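Local coordinates for OxyA protein (Actinoplanes teichomyceticus, PDB 5HH3) that probably catalyses an oxidative phenolic coupling that cyclises the peptide precursor of a glycopeptide antibiotic, as a haem-containing cytochrome P450, at residues S73-Y78 against T92-P96; F8-N12 against G51-W55. One frame throughout, in Å; residues are numbered along the deposited sequence.

Contact 1 of 2, residues S73-Y78 against T92-P96; sequences SARLLY and TQYDP. With HEM (protoporphyrin IX containing Fe), chain G.
In the B–C region of the cytochrome P450 fold, the D95 carboxylate ties the chain around the N-cap S73 to the loop before helix 98-106. S73, extended (phi/psi −124/135) at the end of strand 72-73, leads into a short, weakly bonded helix at about 75-78; T92 and Q93 end a 3-10 segment, and Y94 to P96 run extended. The backbones come closest at R75 and Q93 (CA to CA 4.6 Å). S73 OG, chi1 t, accepts from L76 N (3.0 Å), capping the helix, and donates to D95 OD2 (2.6 Å). D95, chi1 m, also takes R75 NE on OD2 in a salt bridge (3.3 Å) whose hydrogen bond is weak, while its OD1 receives a weak bond from A74 N (3.3 Å). Buried Q93 OE1 has no polar partner, whereas Y78 OH is satisfied by the haem-binding residue H289. A74 CB makes a tight approach to T92 O (2.9 Å), and T92 lies in the haem pocket, its CG2 3.4 Å from propionate oxygen O1A of HEM.

Contact 2 of 2, residues F8-N12 against G51-W55; sequences FEEIN and GRTAW. With GOL (glycerol), chain K.
F8, chi1 t, lays its ring against the side chain of R52, bent at chi3 (m): R52 CB lies 4.1 Å from the ring centroid, an off-centre CH-pi contact, and one guanidinium face lies over F8 CD2. The ring edge meets the strand, with F8 CZ 4.0 Å from A54 CB. They join helix 8-19, by chain order probably the A′ helix of P450s, to mixed-sheet strand 53-57 and loop residue R52 (phi/psi −88/158) just before it; the axes of helix 8-12 and strand 53-55 come within 9.5 Å, running roughly the same way (crossing angle −33°), with N12 CA 6.6 Å from A54 CA. N12, chi1 m, donates from ND2 to F8 O (2.8 Å), placing its CG 3.4 Å from A54 CB; R15 binds OD1. R52 NH1 makes a salt bridge to E9 OE2 (3.3 Å) with a weak hydrogen bond; E46 is the stronger partner, at NE. A glycerol, probably from the crystallisation liquor, accepts from F8 N (O2, 3.2 Å) and R52 NH2 (O3, 3.1 Å).

How the contacts relate
Both contacts are tied to the same mixed sheet, contact 1 through one edge strand, 72-73, and contact 2 through strand 53-57, next to the other edge strand, 40-45. Contact 2 is the more buried and relies on an aromatic ring against arginine and alanine, with a charge pair beside it; contact 1 is partly buried, and the hydrogen bonds between its segments all run to a single carboxylate. Their centres lie about 16 Å apart on one side of the chain's centre, yet they touch, L77 CG packing 3.9 Å from E9 CG. Contact 1 reaches the haem pocket, whereas contact 2 lies further out. The second subunit meets both: its L76 packs on I11, and its T186 on L76.

Contact 1 of 2, residues S73-Y78 against T92-P96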
# COMPACT_ATOMS: atom_id res chain seq x y z
N SER B 73 18.21 5.61 0.69
CA SER B 73 18.15 4.17 0.41
C SER B 73 16.84 3.83 -0.25
O SER B 73 15.79 4.28 0.18
CB SER B 73 18.27 3.35 1.70
OG SER B 73 17.87 1.99 1.50
N ALA B 74 16.91 3.02 -1.30
CA ALA B 74 15.74 2.46 -1.95
C ALA B 74 15.22 1.19 -1.22
O ALA B 74 14.02 0.97 -1.06
CB ALA B 74 16.10 2.14 -3.39
N ARG B 75 16.17 0.41 -0.74
CA ARG B 75 15.93 -0.88 -0.07
C ARG B 75 15.15 -0.79 1.24
O ARG B 75 14.30 -1.65 1.52
CB ARG B 75 17.27 -1.51 0.23
CG ARG B 75 17.27 -2.86 0.92
CD ARG B 75 18.72 -3.29 1.13
NE ARG B 75 19.47 -2.31 1.93
CZ ARG B 75 19.54 -2.27 3.27
NH1 ARG B 75 18.90 -3.16 4.02
NH2 ARG B 75 20.27 -1.33 3.87
N LEU B 76 15.46 0.22 2.05
CA LEU B 76 14.86 0.35 3.37
C LEU B 76 13.36 0.70 3.39
O LEU B 76 12.70 0.50 4.43
CB LEU B 76 15.64 1.36 4.23
CG LEU B 76 17.01 0.95 4.77
CD1 LEU B 76 17.59 2.18 5.46
CD2 LEU B 76 16.98 -0.24 5.73
N LEU B 77 12.83 1.23 2.29
CA LEU B 77 11.40 1.56 2.26
C LEU B 77 10.59 0.29 2.11
O LEU B 77 9.81 -0.08 2.99
CB LEU B 77 11.05 2.52 1.12
CG LEU B 77 9.58 2.97 1.19
CD1 LEU B 77 9.52 4.48 1.19
CD2 LEU B 77 8.71 2.37 0.09
N TYR B 78 10.83 -0.41 1.01
CA TYR B 78 10.04 -1.58 0.67
C TYR B 78 10.22 -2.73 1.66
O TYR B 78 9.33 -3.57 1.78
CB TYR B 78 10.31 -2.01 -0.77
CG TYR B 78 9.69 -1.07 -1.79
CD1 TYR B 78 8.30 -1.04 -2.00
CD2 TYR B 78 10.49 -0.20 -2.55
CE1 TYR B 78 7.73 -0.17 -2.94
CE2 TYR B 78 9.93 0.66 -3.50
CZ TYR B 78 8.56 0.68 -3.69
OH TYR B 78 8.04 1.54 -4.62
N THR B 92 16.18 -1.82 -8.36
CA THR B 92 15.71 -0.69 -7.55
C THR B 92 15.60 -0.99 -6.06
O THR B 92 15.72 -0.08 -5.27
CB THR B 92 14.39 -0.14 -8.09
OG1 THR B 92 13.55 -1.21 -8.55
CG2 THR B 92 14.69 0.78 -9.23
N GLN B 93 15.45 -2.26 -5.69
CA GLN B 93 15.42 -2.68 -4.28
C GLN B 93 16.82 -2.85 -3.64
O GLN B 93 16.90 -3.19 -2.48
CB GLN B 93 14.66 -4.01 -4.15
CG GLN B 93 13.23 -3.97 -4.68
CD GLN B 93 12.22 -3.47 -3.65
OE1 GLN B 93 12.31 -2.34 -3.18
NE2 GLN B 93 11.25 -4.33 -3.29
N TYR B 94 17.90 -2.62 -4.39
CA TYR B 94 19.26 -2.79 -3.86
C TYR B 94 20.01 -1.46 -3.60
O TYR B 94 19.89 -0.50 -4.36
CB TYR B 94 20.08 -3.65 -4.82
CG TYR B 94 19.72 -5.13 -4.81
CD1 TYR B 94 19.80 -5.88 -3.62
CD2 TYR B 94 19.35 -5.80 -5.98
CE1 TYR B 94 19.50 -7.24 -3.60
CE2 TYR B 94 19.05 -7.17 -5.98
CZ TYR B 94 19.12 -7.88 -4.78
OH TYR B 94 18.83 -9.23 -4.74
N ASP B 95 20.81 -1.45 -2.54
CA ASP B 95 21.77 -0.40 -2.28
C ASP B 95 23.15 -0.93 -2.60
O ASP B 95 23.33 -2.15 -2.66
CB ASP B 95 21.72 0.02 -0.80
CG ASP B 95 20.41 0.74 -0.44
OD1 ASP B 95 19.79 1.32 -1.33
OD2 ASP B 95 20.02 0.73 0.73
N PRO B 96 24.14 -0.03 -2.78
CA PRO B 96 25.54 -0.51 -2.89
C PRO B 96 25.93 -1.27 -1.62
O PRO B 96 25.42 -0.93 -0.56
CB PRO B 96 26.37 0.78 -3.03
CG PRO B 96 25.39 1.81 -3.50
CD PRO B 96 24.06 1.45 -2.90
CHA HEM G . 15.00 2.52 -13.74
CHB HEM G . 15.09 -0.86 -17.21
CHC HEM G . 12.32 1.98 -20.03
CHD HEM G . 12.32 5.36 -16.59
C1A HEM G . 15.23 1.36 -14.44
C2A HEM G . 15.90 0.22 -13.89
C3A HEM G . 15.93 -0.72 -14.87
C4A HEM G . 15.29 -0.19 -16.02
CMA HEM G . 16.53 -2.11 -14.76
CAA HEM G . 16.47 0.11 -12.49
CBA HEM G . 17.90 0.64 -12.51
CGA HEM G . 18.60 0.62 -11.15
O1A HEM G . 17.96 0.61 -10.07
O2A HEM G . 19.85 0.62 -11.11
C1B HEM G . 14.33 -0.39 -18.30
C2B HEM G . 14.09 -1.13 -19.51
C3B HEM G . 13.31 -0.34 -20.32
C4B HEM G . 13.08 0.91 -19.55
CMB HEM G . 14.61 -2.52 -19.84
CAB HEM G . 12.79 -0.55 -21.69
CBB HEM G . 13.09 -1.55 -22.53
C1C HEM G . 12.05 3.17 -19.35
C2C HEM G . 11.27 4.23 -19.85
C3C HEM G . 11.26 5.21 -18.84
C4C HEM G . 12.06 4.71 -17.76
CMC HEM G . 10.57 4.28 -21.19
CAC HEM G . 10.62 6.55 -18.82
CBC HEM G . 9.94 7.13 -19.82
C1D HEM G . 13.06 4.81 -15.54
C2D HEM G . 13.26 5.55 -14.28
C3D HEM G . 14.00 4.77 -13.49
C4D HEM G . 14.25 3.55 -14.28
CMD HEM G . 12.74 6.92 -13.88
CAD HEM G . 14.45 5.13 -12.08
CBD HEM G . 13.43 4.82 -10.98
CGD HEM G . 13.97 5.21 -9.59
O1D HEM G . 13.32 5.01 -8.55
O2D HEM G . 15.07 5.76 -9.43
NA HEM G . 14.87 1.10 -15.75
NB HEM G . 13.74 0.80 -18.39
NC HEM G . 12.55 3.49 -18.12
ND HEM G . 13.71 3.62 -15.51
FE HEM G . 13.73 2.28 -16.89
O HOH W 1 12.12 1.30 -15.95

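Contact 2 of 2, residues F8-N12 against G51-W55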
# COMPACT_ATOMS: atom_id res chain seq x y z
N PHE B 8 2.25 4.08 7.20
CA PHE B 8 3.07 5.19 6.72
C PHE B 8 3.51 5.14 5.26
O PHE B 8 3.28 6.09 4.48
CB PHE B 8 4.30 5.35 7.62
CG PHE B 8 5.22 6.45 7.21
CD1 PHE B 8 4.81 7.77 7.27
CD2 PHE B 8 6.48 6.16 6.75
CE1 PHE B 8 5.67 8.80 6.85
CE2 PHE B 8 7.34 7.16 6.34
CZ PHE B 8 6.93 8.49 6.38
N GLU B 9 4.16 4.05 4.88
CA GLU B 9 4.63 3.88 3.50
C GLU B 9 3.43 3.78 2.55
O GLU B 9 3.42 4.44 1.50
CB GLU B 9 5.50 2.60 3.34
CG GLU B 9 6.86 2.64 4.04
CD GLU B 9 6.83 2.35 5.53
OE1 GLU B 9 5.73 2.12 6.09
OE2 GLU B 9 7.91 2.35 6.16
N GLU B 10 2.43 2.99 2.93
CA GLU B 10 1.31 2.73 2.03
C GLU B 10 0.45 3.98 1.77
O GLU B 10 0.12 4.28 0.63
CB GLU B 10 0.41 1.59 2.56
CG GLU B 10 1.10 0.23 2.60
CD GLU B 10 1.89 -0.02 3.88
OE1 GLU B 10 2.30 0.93 4.60
OE2 GLU B 10 2.10 -1.19 4.21
N ILE B 11 0.06 4.69 2.83
CA ILE B 11 -0.82 5.86 2.68
C ILE B 11 -0.14 6.95 1.84
O ILE B 11 -0.77 7.58 0.99
CB ILE B 11 -1.36 6.37 4.04
CG1 ILE B 11 -2.58 7.26 3.84
CG2 ILE B 11 -0.29 7.13 4.84
CD1 ILE B 11 -3.79 6.55 3.28
N ASN B 12 1.18 7.11 2.00
CA ASN B 12 1.90 8.12 1.25
C ASN B 12 2.24 7.74 -0.18
O ASN B 12 2.36 8.61 -1.04
CB ASN B 12 3.11 8.62 2.07
CG ASN B 12 2.65 9.41 3.27
OD1 ASN B 12 1.99 10.47 3.12
ND2 ASN B 12 2.88 8.88 4.46
N GLY B 51 7.91 10.62 14.86
CA GLY B 51 7.14 10.39 13.65
C GLY B 51 7.84 10.85 12.40
O GLY B 51 8.47 11.93 12.36
N ARG B 52 7.76 10.02 11.37
CA ARG B 52 8.43 10.30 10.12
C ARG B 52 7.56 11.13 9.22
O ARG B 52 6.34 11.11 9.33
CB ARG B 52 8.79 8.99 9.43
CG ARG B 52 9.68 8.09 10.28
CD ARG B 52 9.66 6.68 9.72
NE ARG B 52 8.47 5.96 10.15
CZ ARG B 52 8.12 4.73 9.71
NH1 ARG B 52 8.87 4.07 8.81
NH2 ARG B 52 7.00 4.16 10.16
N THR B 53 8.20 11.81 8.28
CA THR B 53 7.55 12.61 7.28
C THR B 53 7.82 12.04 5.90
O THR B 53 8.96 11.65 5.58
CB THR B 53 8.04 14.06 7.33
OG1 THR B 53 7.69 14.61 8.59
CG2 THR B 53 7.48 14.90 6.19
N ALA B 54 6.78 12.01 5.09
CA ALA B 54 6.90 11.67 3.69
C ALA B 54 6.85 12.97 2.89
O ALA B 54 5.89 13.76 3.02
CB ALA B 54 5.80 10.73 3.29
N TRP B 55 7.90 13.20 2.13
CA TRP B 55 8.09 14.41 1.36
C TRP B 55 7.97 14.13 -0.14
O TRP B 55 8.27 13.02 -0.61
CB TRP B 55 9.50 14.95 1.57
CG TRP B 55 9.93 15.28 2.96
CD1 TRP B 55 10.58 14.46 3.83
CD2 TRP B 55 9.82 16.55 3.61
NE1 TRP B 55 10.85 15.13 4.99
CE2 TRP B 55 10.43 16.43 4.87
CE3 TRP B 55 9.28 17.80 3.24
CZ2 TRP B 55 10.50 17.49 5.78
CZ3 TRP B 55 9.37 18.89 4.17
CH2 TRP B 55 9.97 18.71 5.41
C1 GOL K . 4.01 0.55 7.76
O1 GOL K . 3.05 -0.41 8.20
C2 GOL K . 4.37 1.55 8.86
O2 GOL K . 3.16 2.06 9.45
C3 GOL K . 5.25 0.93 9.94
O3 GOL K . 6.63 1.16 9.66